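Local coordinates for protein porin (Rhodobacter blasticus, PDB 3PRN) that forms trimeric channels in the outer membrane through which small hydrophilic solutes, up to about 0.6 kDa, diffuse passively, at residues Lys120-Ala123 against Ser124-Asp128; Gln153-Ser157 against Ser158-Glu162; Asp90-Ala93 against Leu94-Asp97. The protein carries 1 engineered substitution. All coordinates share one frame; numbering follows the deposited sequence.

Interaction 1: residues Lys120-Ala123 against Ser124-Asp128; sequences KYDA and SGALD. With C8E ((hydroxyethyloxy)tri(ethyloxy)octane), chain C.
The carboxylate of D122 is held by the backbone N and the hydroxyl of S124. D122 OD1 accepts the backbone N of S124 at 2.7 Å and the hydroxyl S124 OG at 2.7 Å, both donors reaching it from the same face of the carboxylate plane. With CG anti to the backbone N (chi1 178°), the acid is carried forward over the turn to meet them. S124 OG in turn accepts A126 N at 3.2 Å, an ST turn. Along the main chain, G125 N reaches D122 O at 3.3 Å from above the carbonyl plane. One water ties D122 O to L127 N and D128 OD1, and backbone bonds from D122 run to a neighbouring subunit. Apolar contact is modest: the L127 and D122 side chains cross at about a right angle, L127 CD1 resting 3.7 Å from D122 CB. A detergent molecule packs against Y121 and A123. Its C4 lies over one face of the Y121 ring toward the rim, 3.6 Å above the plane, and A123 CB touches its C16 at 3.6 Å; Y121 OH is at best weakly bonded to ether O18. K120 NZ makes salt bridges with D56 and D59. G125 has a positive phi (91°) at which a side chain would collide with the carbonyl oxygen of S124, so glycine suits the position. Asx and ST turns thus overlie two successive type I beta turns, in the loop leading into barrel strand 131-138.

Interaction 2: residues Gln153-Ser157 against Ser158-Glu162; sequences QTVDS and SLVTE
D156 OD1 takes two bonds from S158, one from the backbone N at 3.2 Å and one from the hydroxyl OG at 3.0 Å. Both donors come in on the anti side of the carboxylate but from opposite faces of its plane, which holds the oxygen between them; the N-H points at it almost straight (167°). The acid is set for this by a CG anti to the backbone N (chi1 -157°), which swings it forward along the chain. A third bond, from L159 N to D156 O at 2.9 Å, closes the bend from above the carbonyl plane. Side-chain acceptance from the N-H two residues on makes this an Asx turn, within the loop that joins barrel strands 142-150 and 163-171. The loop faces a neighbouring subunit, whose E23 accepts S157 N and whose I27 carbonyl accepts Q153 NE2. Less comfortably, E162 OE2 and S157 O stand 2.9 Å apart as two acceptors; the bend of the E162 chain at chi2 brings the carboxylate there, and such closeness would tend to favour protonation of the acid. Beyond the polar groups, L159 CD1 lies 3.4 Å from D156 CB, against the aliphatic root of the acid. V155 CG1 touches two neighbours, L159 CB and V160 CG1, each at 3.9 Å, with the V155 and L159 side chains meeting at roughly a right angle.

Interaction 3: residues Asp90-Ala93 against Leu94-Asp97; sequences DSVA and LTYD
Helix 88-91 ends here and its chain bends back on itself, within the long loop between strands 78-83 and 131-138 that, as in other general porins, folds into the barrel and narrows the pore. D90 and Y96 bridge the bend: Y96 OH donates to the anti lone pair of D90 OD1 at 2.6 Å, with carboxylate and ring planes 69° apart. D90 O lies in the ring plane at the edge, 3.5 Å from Y96 CE2. Y96 CG sits beside its backbone N (chi1 -66°), turning the ring back toward the helix. A phenylalanine in place of Y96 would probably leave D90 OD1 without this donor and the ring less firmly fixed. At the turn itself, T95 N makes a weak bond to A93 O at 3.0 Å around L94, whose positive phi (77°) and this weak i to i+2 bond are reminiscent of a gamma turn; a type I turn from L94 to D97 follows. V92 and L94 pack on F195 of the barrel wall, while T95 OG1 is bonded to Y213 OH. The T95 methyl turns to the inside of the bend, where CG2 lies 3.7 Å from V92 O and 4.2 Å from V92 CG2.

In the fold
Along the chain interaction 3 comes first, then interaction 1, then interaction 2, all in the connections between strands of one antiparallel sixteen-stranded barrel. Interactions 3 and 1 share the long loop between strands 78-83 and 131-138, the first near the barrel's middle, about 7 Å from the chain's centre, the second with its centre about 25 Å from that of interaction 3, where the loop returns to the wall. Interaction 2 lies in the loop between strands 142-150 and 163-171; its centre is about 17 Å from that of interaction 1 and about 29 Å from that of interaction 3. Interactions 1 and 2 both meet a neighbouring subunit, whereas interaction 3 touches none: two turns thus lie at the trimer interface and one inside the barrel.

Interaction 1: residues Lys120-Ala123 against Ser124-Asp128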
loop_
_atom_site.group_PDB
_atom_site.type_symbol
_atom_site.label_atom_id
_atom_site.label_comp_id
_atom_site.label_asym_id
_atom_site.label_seq_id
_atom_site.Cartn_x
_atom_site.Cartn_y
_atom_site.Cartn_z
ATOM N N LYS A 120 -8.915 8.640 1.330
ATOM C CA LYS A 120 -7.500 8.737 1.537
ATOM C C LYS A 120 -7.124 9.063 2.977
ATOM O O LYS A 120 -8.046 9.387 3.740
ATOM C CB LYS A 120 -6.983 9.965 0.726
ATOM C CG LYS A 120 -7.109 9.662 -0.778
ATOM C CD LYS A 120 -6.443 10.807 -1.539
ATOM C CE LYS A 120 -6.526 10.543 -3.024
ATOM N NZ LYS A 120 -6.043 11.685 -3.831
ATOM N N TYR A 121 -5.848 9.040 3.283
ATOM C CA TYR A 121 -5.344 9.397 4.601
ATOM C C TYR A 121 -5.552 10.928 4.752
ATOM O O TYR A 121 -5.855 11.621 3.763
ATOM C CB TYR A 121 -3.862 9.028 4.686
ATOM C CG TYR A 121 -2.960 9.979 3.877
ATOM C CD1 TYR A 121 -2.460 11.171 4.403
ATOM C CD2 TYR A 121 -2.625 9.651 2.581
ATOM C CE1 TYR A 121 -1.617 12.002 3.680
ATOM C CE2 TYR A 121 -1.803 10.466 1.819
ATOM C CZ TYR A 121 -1.295 11.631 2.373
ATOM O OH TYR A 121 -0.495 12.442 1.568
ATOM N N ASP A 122 -5.436 11.452 5.941
ATOM C CA ASP A 122 -5.542 12.925 6.137
ATOM C C ASP A 122 -4.308 13.405 6.900
ATOM O O ASP A 122 -4.190 13.053 8.069
ATOM C CB ASP A 122 -6.782 13.270 6.949
ATOM C CG ASP A 122 -6.883 14.785 7.193
ATOM O OD1 ASP A 122 -5.924 15.556 7.076
ATOM O OD2 ASP A 122 -8.003 15.218 7.509
ATOM N N ALA A 123 -3.412 14.158 6.268
ATOM C CA ALA A 123 -2.166 14.543 6.956
ATOM C C ALA A 123 -2.392 15.510 8.116
ATOM O O ALA A 123 -1.510 15.547 8.974
ATOM C CB ALA A 123 -1.153 15.169 5.968
ATOM N N SER A 124 -3.524 16.208 8.191
ATOM C CA SER A 124 -3.750 17.116 9.322
ATOM C C SER A 124 -3.881 16.371 10.641
ATOM O O SER A 124 -3.751 16.998 11.719
ATOM C CB SER A 124 -5.007 17.961 9.110
ATOM O OG SER A 124 -6.206 17.192 9.154
ATOM N N GLY A 125 -4.188 15.057 10.636
ATOM C CA GLY A 125 -4.350 14.394 11.957
ATOM C C GLY A 125 -5.799 14.477 12.402
ATOM O O GLY A 125 -6.211 13.845 13.384
ATOM N N ALA A 126 -6.642 15.212 11.679
ATOM C CA ALA A 126 -8.025 15.366 12.081
ATOM C C ALA A 126 -8.828 14.069 12.081
ATOM O O ALA A 126 -9.767 13.993 12.896
ATOM C CB ALA A 126 -8.803 16.327 11.159
ATOM N N LEU A 127 -8.525 13.114 11.215
ATOM C CA LEU A 127 -9.337 11.886 11.210
ATOM C C LEU A 127 -8.761 10.773 12.082
ATOM O O LEU A 127 -9.293 9.651 11.958
ATOM C CB LEU A 127 -9.423 11.384 9.772
ATOM C CG LEU A 127 -10.114 12.291 8.755
ATOM C CD1 LEU A 127 -10.076 11.623 7.383
ATOM C CD2 LEU A 127 -11.556 12.606 9.176
ATOM N N ASP A 128 -7.731 10.979 12.889
ATOM C CA ASP A 128 -7.071 9.857 13.573
ATOM C C ASP A 128 -7.942 9.005 14.494
ATOM O O ASP A 128 -7.756 7.794 14.593
ATOM C CB ASP A 128 -5.865 10.353 14.418
ATOM C CG ASP A 128 -4.702 10.874 13.594
ATOM O OD1 ASP A 128 -4.737 11.005 12.334
ATOM O OD2 ASP A 128 -3.656 11.213 14.192
HETATM C C1 C8E C . 0.460 6.091 6.963
HETATM C C2 C8E C . 0.074 6.348 5.583
HETATM C C3 C8E C . 0.940 7.342 4.945
HETATM C C4 C8E C . 0.229 8.614 5.064
HETATM C C5 C8E C . 1.184 9.490 5.802
HETATM C C6 C8E C . 1.591 10.579 4.976
HETATM C C7 C8E C . 1.948 11.534 5.986
HETATM C C8 C8E C . 2.581 12.715 5.374
HETATM O O9 C8E C . 2.458 13.984 6.038
HETATM C C10 C8E C . 3.365 14.202 7.105
HETATM C C11 C8E C . 3.103 15.592 7.632
HETATM O O12 C8E C . 3.209 16.618 6.596
HETATM C C13 C8E C . 1.994 17.073 5.897
HETATM C C14 C8E C . 1.710 16.742 4.399
HETATM O O15 C8E C . 1.038 17.538 3.362
HETATM C C16 C8E C . -0.282 17.046 3.047
HETATM C C17 C8E C . -0.429 15.691 2.341
HETATM O O18 C8E C . -1.584 15.087 1.799
HETATM C C19 C8E C . -2.444 15.770 0.854
HETATM C C20 C8E C . -2.710 14.999 -0.557
HETATM O O21 C8E C . -2.218 15.811 -1.634
HETATM O O HOH W 1 -6.055 12.362 10.149
#

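Interaction 2: residues Gln153-Ser157 against Ser158-Glu162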
loop_
_atom_site.group_PDB
_atom_site.type_symbol
_atom_site.label_atom_id
_atom_site.label_comp_id
_atom_site.label_asym_id
_atom_site.label_seq_id
_atom_site.Cartn_x
_atom_site.Cartn_y
_atom_site.Cartn_z
ATOM N N GLN A 153 -13.568 9.599 18.799
ATOM C CA GLN A 153 -14.145 8.652 19.729
ATOM C C GLN A 153 -13.404 8.468 21.033
ATOM O O GLN A 153 -13.964 7.834 21.952
ATOM C CB GLN A 153 -14.336 7.271 19.032
ATOM C CG GLN A 153 -13.001 6.486 18.959
ATOM C CD GLN A 153 -13.273 4.986 18.765
ATOM O OE1 GLN A 153 -14.332 4.482 19.162
ATOM N NE2 GLN A 153 -12.313 4.277 18.181
ATOM N N THR A 154 -12.185 8.895 21.202
ATOM C CA THR A 154 -11.481 8.640 22.443
ATOM C C THR A 154 -11.840 9.729 23.475
ATOM O O THR A 154 -11.708 9.479 24.673
ATOM C CB THR A 154 -9.947 8.671 22.256
ATOM O OG1 THR A 154 -9.660 9.979 21.764
ATOM C CG2 THR A 154 -9.468 7.657 21.224
ATOM N N VAL A 155 -12.276 10.872 23.036
ATOM C CA VAL A 155 -12.550 11.994 23.977
ATOM C C VAL A 155 -13.959 11.900 24.490
ATOM O O VAL A 155 -14.873 11.410 23.775
ATOM C CB VAL A 155 -12.339 13.305 23.187
ATOM C CG1 VAL A 155 -13.072 14.450 23.836
ATOM C CG2 VAL A 155 -10.846 13.564 23.027
ATOM N N ASP A 156 -14.222 12.311 25.722
ATOM C CA ASP A 156 -15.564 12.250 26.262
ATOM C C ASP A 156 -16.640 12.708 25.277
ATOM O O ASP A 156 -16.593 13.782 24.667
ATOM C CB ASP A 156 -15.654 13.225 27.476
ATOM C CG ASP A 156 -16.806 12.717 28.327
ATOM O OD1 ASP A 156 -18.007 13.102 28.067
ATOM O OD2 ASP A 156 -16.576 11.854 29.252
ATOM N N SER A 157 -17.672 11.927 25.163
ATOM C CA SER A 157 -18.779 12.107 24.257
ATOM C C SER A 157 -19.473 13.452 24.272
ATOM O O SER A 157 -19.952 13.962 23.239
ATOM C CB SER A 157 -19.799 11.006 24.646
ATOM O OG SER A 157 -20.638 10.761 23.552
ATOM N N SER A 158 -19.577 14.098 25.441
ATOM C CA SER A 158 -20.243 15.418 25.482
ATOM C C SER A 158 -19.301 16.529 25.083
ATOM O O SER A 158 -19.696 17.713 24.951
ATOM C CB SER A 158 -20.752 15.621 26.926
ATOM O OG SER A 158 -19.568 15.665 27.750
ATOM N N LEU A 159 -18.025 16.244 24.853
ATOM C CA LEU A 159 -17.100 17.289 24.436
ATOM C C LEU A 159 -16.937 17.399 22.929
ATOM O O LEU A 159 -16.128 18.228 22.448
ATOM C CB LEU A 159 -15.736 17.011 25.108
ATOM C CG LEU A 159 -15.817 17.054 26.661
ATOM C CD1 LEU A 159 -14.574 16.494 27.300
ATOM C CD2 LEU A 159 -16.029 18.502 27.102
ATOM N N VAL A 160 -17.586 16.534 22.130
ATOM C CA VAL A 160 -17.401 16.602 20.660
ATOM C C VAL A 160 -18.754 16.618 19.983
ATOM O O VAL A 160 -19.757 16.190 20.562
ATOM C CB VAL A 160 -16.524 15.441 20.128
ATOM C CG1 VAL A 160 -15.133 15.529 20.768
ATOM C CG2 VAL A 160 -17.087 14.088 20.427
ATOM N N THR A 161 -18.852 17.093 18.777
ATOM C CA THR A 161 -20.146 17.096 18.092
ATOM C C THR A 161 -20.228 15.868 17.194
ATOM O O THR A 161 -19.392 15.746 16.307
ATOM C CB THR A 161 -20.225 18.349 17.182
ATOM O OG1 THR A 161 -19.930 19.490 17.995
ATOM C CG2 THR A 161 -21.542 18.478 16.478
ATOM N N GLU A 162 -21.191 15.022 17.389
ATOM C CA GLU A 162 -21.321 13.830 16.542
ATOM C C GLU A 162 -22.354 14.098 15.457
ATOM O O GLU A 162 -23.251 14.900 15.685
ATOM C CB GLU A 162 -21.758 12.623 17.392
ATOM C CG GLU A 162 -20.636 12.225 18.353
ATOM C CD GLU A 162 -20.814 12.844 19.724
ATOM O OE1 GLU A 162 -21.929 13.273 20.091
ATOM O OE2 GLU A 162 -19.815 12.932 20.482
#

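Interaction 3: residues Asp90-Ala93 against Leu94-Asp97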
loop_
_atom_site.group_PDB
_atom_site.type_symbol
_atom_site.label_atom_id
_atom_site.label_comp_id
_atom_site.label_asym_id
_atom_site.label_seq_id
_atom_site.Cartn_x
_atom_site.Cartn_y
_atom_site.Cartn_z
ATOM N N ASP A 90 -24.697 10.702 2.024
ATOM C CA ASP A 90 -23.859 10.410 0.867
ATOM C C ASP A 90 -24.339 9.150 0.172
ATOM O O ASP A 90 -23.972 8.987 -0.991
ATOM C CB ASP A 90 -22.389 10.280 1.312
ATOM C CG ASP A 90 -21.374 10.226 0.150
ATOM O OD1 ASP A 90 -21.297 11.141 -0.656
ATOM O OD2 ASP A 90 -20.611 9.236 0.050
ATOM N N SER A 91 -25.115 8.278 0.828
ATOM C CA SER A 91 -25.471 7.038 0.136
ATOM C C SER A 91 -26.850 6.977 -0.501
ATOM O O SER A 91 -27.051 6.096 -1.326
ATOM C CB SER A 91 -25.421 5.894 1.195
ATOM O OG SER A 91 -24.088 5.845 1.717
ATOM N N VAL A 92 -27.792 7.849 -0.165
ATOM C CA VAL A 92 -29.112 7.816 -0.738
ATOM C C VAL A 92 -29.056 7.942 -2.262
ATOM O O VAL A 92 -28.121 8.529 -2.823
ATOM C CB VAL A 92 -30.038 9.033 -0.463
ATOM C CG1 VAL A 92 -31.108 8.746 0.592
ATOM C CG2 VAL A 92 -29.277 10.262 0.039
ATOM N N ALA A 93 -30.081 7.421 -2.908
ATOM C CA ALA A 93 -30.207 7.516 -4.369
ATOM C C ALA A 93 -30.604 8.981 -4.754
ATOM O O ALA A 93 -31.020 9.771 -3.906
ATOM C CB ALA A 93 -31.288 6.556 -4.870
ATOM N N LEU A 94 -30.383 9.268 -6.037
ATOM C CA LEU A 94 -30.782 10.456 -6.722
ATOM C C LEU A 94 -29.937 11.691 -6.463
ATOM O O LEU A 94 -29.810 12.528 -7.386
ATOM C CB LEU A 94 -32.275 10.789 -6.421
ATOM C CG LEU A 94 -33.304 9.673 -6.752
ATOM C CD1 LEU A 94 -34.720 10.172 -6.415
ATOM C CD2 LEU A 94 -33.194 9.234 -8.210
ATOM N N THR A 95 -29.381 11.828 -5.288
ATOM C CA THR A 95 -28.724 13.086 -4.878
ATOM C C THR A 95 -27.546 13.438 -5.758
ATOM O O THR A 95 -27.193 14.633 -5.865
ATOM C CB THR A 95 -28.445 13.013 -3.377
ATOM O OG1 THR A 95 -28.080 14.289 -2.813
ATOM C CG2 THR A 95 -27.230 12.084 -3.104
ATOM N N TYR A 96 -26.858 12.494 -6.428
ATOM C CA TYR A 96 -25.742 12.854 -7.291
ATOM C C TYR A 96 -26.044 12.642 -8.754
ATOM O O TYR A 96 -25.132 12.745 -9.607
ATOM C CB TYR A 96 -24.495 11.965 -6.929
ATOM C CG TYR A 96 -23.973 12.268 -5.524
ATOM C CD1 TYR A 96 -23.573 13.560 -5.206
ATOM C CD2 TYR A 96 -23.864 11.267 -4.568
ATOM C CE1 TYR A 96 -23.064 13.893 -3.956
ATOM C CE2 TYR A 96 -23.430 11.574 -3.285
ATOM C CZ TYR A 96 -22.989 12.876 -3.011
ATOM O OH TYR A 96 -22.554 13.160 -1.771
ATOM N N ASP A 97 -27.285 12.380 -9.140
ATOM C CA ASP A 97 -27.609 12.057 -10.540
ATOM C C ASP A 97 -27.556 13.158 -11.522
ATOM O O ASP A 97 -27.668 12.857 -12.733
ATOM C CB ASP A 97 -28.976 11.361 -10.636
ATOM C CG ASP A 97 -28.957 9.961 -10.085
ATOM O OD1 ASP A 97 -27.928 9.432 -9.652
ATOM O OD2 ASP A 97 -29.994 9.294 -10.047
#